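Fructose transport system repressor FruR (Pseudomonas putida, PDB 3O74) acts as a LacI-family dual transcriptional regulator that probably binds specific DNA sites and has fructose 1-phosphate as its preferred effector. Local coordinates at residues D104-L116 with V134-L146. Sequence-based numbering, arbitrary orientation.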
loop_
_atom_site.group_PDB
_atom_site.type_symbol
_atom_site.label_atom_id
_atom_site.label_comp_id
_atom_site.label_asym_id
_atom_site.label_seq_id
_atom_site.Cartn_x
_atom_site.Cartn_y
_atom_site.Cartn_z
ATOM N N ASP B 104 12.095 -8.199 -15.933
ATOM C CA ASP B 104 11.763 -9.304 -15.036
ATOM C C ASP B 104 12.495 -10.612 -15.313
ATOM O O ASP B 104 12.891 -11.311 -14.384
ATOM C CB ASP B 104 10.255 -9.547 -15.032
ATOM C CG ASP B 104 9.495 -8.467 -14.294
ATOM O OD1 ASP B 104 10.127 -7.711 -13.525
ATOM O OD2 ASP B 104 8.266 -8.379 -14.484
ATOM N N ARG B 105 12.667 -10.949 -16.584
ATOM C CA ARG B 105 13.286 -12.221 -16.924
ATOM C C ARG B 105 14.705 -12.303 -16.373
ATOM O O ARG B 105 15.076 -13.287 -15.736
ATOM C CB ARG B 105 13.290 -12.430 -18.437
ATOM C CG ARG B 105 13.816 -13.782 -18.858
ATOM C CD ARG B 105 13.689 -13.992 -20.364
ATOM N NE ARG B 105 12.850 -15.140 -20.679
ATOM C CZ ARG B 105 13.304 -16.377 -20.824
ATOM N NH1 ARG B 105 14.605 -16.631 -20.690
ATOM N NH2 ARG B 105 12.452 -17.357 -21.105
ATOM N N ASP B 106 15.493 -11.261 -16.614
ATOM C CA ASP B 106 16.866 -11.221 -16.129
ATOM C C ASP B 106 16.924 -11.133 -14.605
ATOM O O ASP B 106 17.831 -11.679 -13.977
ATOM C CB ASP B 106 17.627 -10.048 -16.747
ATOM C CG ASP B 106 19.097 -10.045 -16.369
ATOM O OD1 ASP B 106 19.821 -10.968 -16.798
ATOM O OD2 ASP B 106 19.529 -9.123 -15.642
ATOM N N ALA B 107 15.957 -10.438 -14.017
ATOM C CA ALA B 107 15.889 -10.311 -12.570
ATOM C C ALA B 107 15.649 -11.681 -11.953
ATOM O O ALA B 107 16.237 -12.029 -10.928
ATOM C CB ALA B 107 14.785 -9.352 -12.176
ATOM N N SER B 108 14.781 -12.455 -12.596
ATOM C CA SER B 108 14.430 -13.788 -12.134
ATOM C C SER B 108 15.604 -14.753 -12.281
ATOM O O SER B 108 15.823 -15.627 -11.436
ATOM C CB SER B 108 13.224 -14.305 -12.912
ATOM O OG SER B 108 12.753 -15.514 -12.358
ATOM N N ARG B 109 16.364 -14.597 -13.357
ATOM C CA ARG B 109 17.505 -15.468 -13.580
ATOM C C ARG B 109 18.548 -15.262 -12.486
ATOM O O ARG B 109 19.051 -16.227 -11.909
ATOM C CB ARG B 109 18.124 -15.222 -14.954
ATOM C CG ARG B 109 18.790 -16.454 -15.544
ATOM C CD ARG B 109 19.981 -16.100 -16.428
ATOM N NE ARG B 109 21.136 -15.695 -15.634
ATOM C CZ ARG B 109 21.523 -14.437 -15.471
ATOM N NH1 ARG B 109 20.855 -13.456 -16.060
ATOM N NH2 ARG B 109 22.583 -14.159 -14.725
ATOM N N GLN B 110 18.864 -14.002 -12.201
ATOM C CA GLN B 110 19.825 -13.677 -11.156
ATOM C C GLN B 110 19.328 -14.126 -9.787
ATOM O O GLN B 110 20.101 -14.622 -8.967
ATOM C CB GLN B 110 20.086 -12.173 -11.115
ATOM C CG GLN B 110 20.851 -11.618 -12.295
ATOM C CD GLN B 110 21.360 -10.217 -12.025
ATOM O OE1 GLN B 110 21.978 -9.961 -10.990
ATOM N NE2 GLN B 110 21.100 -9.301 -12.950
ATOM N N LEU B 111 18.036 -13.934 -9.541
ATOM C CA LEU B 111 17.439 -14.294 -8.263
ATOM C C LEU B 111 17.609 -15.788 -7.994
ATOM O O LEU B 111 18.076 -16.185 -6.928
ATOM C CB LEU B 111 15.959 -13.898 -8.234
ATOM C CG LEU B 111 15.228 -13.927 -6.892
ATOM C CD1 LEU B 111 15.976 -13.115 -5.843
ATOM C CD2 LEU B 111 13.809 -13.409 -7.058
ATOM N N ALA B 112 17.245 -16.611 -8.974
ATOM C CA ALA B 112 17.355 -18.057 -8.833
ATOM C C ALA B 112 18.814 -18.493 -8.713
ATOM O O ALA B 112 19.154 -19.346 -7.893
ATOM C CB ALA B 112 16.681 -18.757 -9.999
ATOM N N ALA B 113 19.673 -17.899 -9.534
ATOM C CA ALA B 113 21.095 -18.221 -9.512
ATOM C C ALA B 113 21.714 -17.922 -8.148
ATOM O O ALA B 113 22.631 -18.616 -7.708
ATOM C CB ALA B 113 21.824 -17.464 -10.607
ATOM N N SER B 114 21.210 -16.891 -7.478
ATOM C CA SER B 114 21.739 -16.516 -6.170
ATOM C C SER B 114 21.439 -17.578 -5.110
ATOM O O SER B 114 22.168 -17.704 -4.127
ATOM C CB SER B 114 21.224 -15.139 -5.731
ATOM O OG SER B 114 19.900 -15.204 -5.229
ATOM N N LEU B 115 20.368 -18.340 -5.316
ATOM C CA LEU B 115 20.022 -19.432 -4.409
ATOM C C LEU B 115 20.789 -20.700 -4.777
ATOM O O LEU B 115 21.177 -21.482 -3.907
ATOM C CB LEU B 115 18.519 -19.714 -4.447
ATOM C CG LEU B 115 17.574 -18.522 -4.269
ATOM C CD1 LEU B 115 16.136 -18.998 -4.112
ATOM C CD2 LEU B 115 17.991 -17.664 -3.086
ATOM N N LEU B 116 21.002 -20.892 -6.076
ATOM C CA LEU B 116 21.685 -22.071 -6.597
ATOM C C LEU B 116 23.114 -22.206 -6.073
ATOM O O LEU B 116 23.725 -23.269 -6.189
ATOM C CB LEU B 116 21.686 -22.047 -8.129
ATOM C CG LEU B 116 20.734 -23.007 -8.846
ATOM C CD1 LEU B 116 19.728 -23.613 -7.882
ATOM C CD2 LEU B 116 20.027 -22.310 -9.998
ATOM N N VAL B 134 4.028 -11.052 -17.633
ATOM C CA VAL B 134 4.913 -10.822 -16.499
ATOM C C VAL B 134 5.271 -12.140 -15.802
ATOM O O VAL B 134 6.418 -12.356 -15.408
ATOM C CB VAL B 134 4.309 -9.797 -15.498
ATOM C CG1 VAL B 134 3.032 -10.334 -14.861
ATOM C CG2 VAL B 134 5.328 -9.421 -14.441
ATOM N N SER B 135 4.290 -13.027 -15.677
ATOM C CA SER B 135 4.502 -14.320 -15.041
ATOM C C SER B 135 5.356 -15.241 -15.907
ATOM O O SER B 135 6.193 -15.982 -15.395
ATOM C CB SER B 135 3.161 -14.991 -14.741
ATOM O OG SER B 135 2.389 -14.214 -13.837
ATOM N N GLN B 136 5.135 -15.199 -17.218
ATOM C CA GLN B 136 5.908 -16.026 -18.139
ATOM C C GLN B 136 7.367 -15.605 -18.124
ATOM O O GLN B 136 8.266 -16.442 -18.198
ATOM C CB GLN B 136 5.351 -15.926 -19.556
ATOM C CG GLN B 136 3.931 -16.428 -19.694
ATOM C CD GLN B 136 3.482 -16.492 -21.133
ATOM O OE1 GLN B 136 2.337 -16.171 -21.451
ATOM N NE2 GLN B 136 4.384 -16.903 -22.019
ATOM N N ALA B 137 7.597 -14.301 -18.020
ATOM C CA ALA B 137 8.954 -13.767 -17.979
ATOM C C ALA B 137 9.696 -14.257 -16.744
ATOM O O ALA B 137 10.835 -14.708 -16.834
ATOM C CB ALA B 137 8.924 -12.239 -18.005
ATOM N N ARG B 138 9.039 -14.181 -15.590
ATOM C CA ARG B 138 9.672 -14.572 -14.337
ATOM C C ARG B 138 9.893 -16.088 -14.252
ATOM O O ARG B 138 10.937 -16.547 -13.791
ATOM C CB ARG B 138 8.869 -14.028 -13.151
ATOM C CG ARG B 138 8.765 -12.496 -13.163
ATOM C CD ARG B 138 7.814 -11.928 -12.110
ATOM N NE ARG B 138 7.660 -10.481 -12.280
ATOM C CZ ARG B 138 6.898 -9.705 -11.515
ATOM N NH1 ARG B 138 6.207 -10.227 -10.515
ATOM N NH2 ARG B 138 6.827 -8.404 -11.756
ATOM N N ALA B 139 8.919 -16.863 -14.714
ATOM C CA ALA B 139 9.091 -18.310 -14.803
ATOM C C ALA B 139 10.176 -18.642 -15.823
ATOM O O ALA B 139 10.923 -19.606 -15.660
ATOM C CB ALA B 139 7.786 -18.981 -15.181
ATOM N N GLY B 140 10.257 -17.835 -16.876
ATOM C CA GLY B 140 11.237 -18.040 -17.928
ATOM C C GLY B 140 12.660 -17.838 -17.442
ATOM O O GLY B 140 13.539 -18.648 -17.729
ATOM N N GLY B 141 12.885 -16.755 -16.703
ATOM C CA GLY B 141 14.197 -16.479 -16.144
ATOM C C GLY B 141 14.610 -17.534 -15.139
ATOM O O GLY B 141 15.776 -17.928 -15.071
ATOM N N PHE B 142 13.638 -17.992 -14.356
ATOM C CA PHE B 142 13.863 -19.058 -13.386
ATOM C C PHE B 142 14.353 -20.339 -14.069
ATOM O O PHE B 142 15.324 -20.953 -13.623
ATOM C CB PHE B 142 12.577 -19.313 -12.588
ATOM C CG PHE B 142 12.650 -20.498 -11.663
ATOM C CD1 PHE B 142 13.178 -20.372 -10.390
ATOM C CD2 PHE B 142 12.163 -21.731 -12.061
ATOM C CE1 PHE B 142 13.236 -21.461 -9.536
ATOM C CE2 PHE B 142 12.215 -22.822 -11.213
ATOM C CZ PHE B 142 12.753 -22.687 -9.948
ATOM N N ASP B 143 13.694 -20.734 -15.154
ATOM C CA ASP B 143 14.114 -21.917 -15.907
ATOM C C ASP B 143 15.517 -21.745 -16.473
ATOM O O ASP B 143 16.335 -22.664 -16.424
ATOM C CB ASP B 143 13.143 -22.211 -17.051
ATOM C CG ASP B 143 11.786 -22.673 -16.563
ATOM O OD1 ASP B 143 11.671 -23.048 -15.378
ATOM O OD2 ASP B 143 10.833 -22.669 -17.371
ATOM N N GLU B 144 15.784 -20.561 -17.014
ATOM C CA GLU B 144 17.066 -20.264 -17.644
ATOM C C GLU B 144 18.242 -20.485 -16.693
ATOM O O GLU B 144 19.295 -20.971 -17.101
ATOM C CB GLU B 144 17.070 -18.828 -18.171
ATOM C CG GLU B 144 18.452 -18.223 -18.331
ATOM C CD GLU B 144 18.994 -18.325 -19.744
ATOM O OE1 GLU B 144 18.186 -18.375 -20.694
ATOM O OE2 GLU B 144 20.234 -18.342 -19.902
ATOM N N ALA B 145 18.057 -20.132 -15.426
ATOM C CA ALA B 145 19.108 -20.297 -14.427
ATOM C C ALA B 145 19.256 -21.754 -14.004
ATOM O O ALA B 145 20.225 -22.123 -13.339
ATOM C CB ALA B 145 18.837 -19.419 -13.217
ATOM N N LEU B 146 18.284 -22.576 -14.386
ATOM C CA LEU B 146 18.279 -23.982 -13.996
ATOM C C LEU B 146 19.011 -24.886 -14.987
ATOM O O LEU B 146 19.160 -26.084 -14.746
ATOM C CB LEU B 146 16.849 -24.477 -13.777
ATOM C CG LEU B 146 16.132 -23.866 -12.574
ATOM C CD1 LEU B 146 14.860 -24.634 -12.268
ATOM C CD2 LEU B 146 17.051 -23.860 -11.368
#
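The guanidinium of Arg-105 lies with one face over the backbone of Gly-140 and Gly-141, Gly-140 C being 3.6 Å from its plane, while Glu-144 OE1 lies at its edge in a long salt bridge, 4.0 Å from Arg-105 NH1. A bend at chi3 (-120°) folds the arginine down between Ala-137, Gly-140, Gly-141 and Glu-144, a knob-into-hole fit. Val-134 CG2, from the same helix as Arg-138, sits over the rim of one face of the Arg-138 guanidinium, and Asp-104 meets its edge: OD2 accepts from NH2 at 3.1 Å and, weakly, from NE, the planes 76° apart. Asp-104 OD1 pairs with Arg-263. Without a side chain, Gly-141 lets the helix axes approach to 6.9 Å, crossing at -40°, and its CA-H points at Arg-105 O. Ser-108 OG makes a short hydrogen bond (2.5 Å) to a lone pair of Arg-138 O, in the carbonyl plane; this oxygen also accepts from Phe-142 N. Ala-112 CB touches Phe-142 CD1 and Ala-145 CB, and Leu-116 CD2 meets Leu-146 CD2. Joined through strand 122-128, the helices pack side by side against the sheet of this periplasmic-binding-protein-like fold, helix 104-116 on strands 210-214 and 257-266, Phe-142 and Leu-146 on strand 152-158.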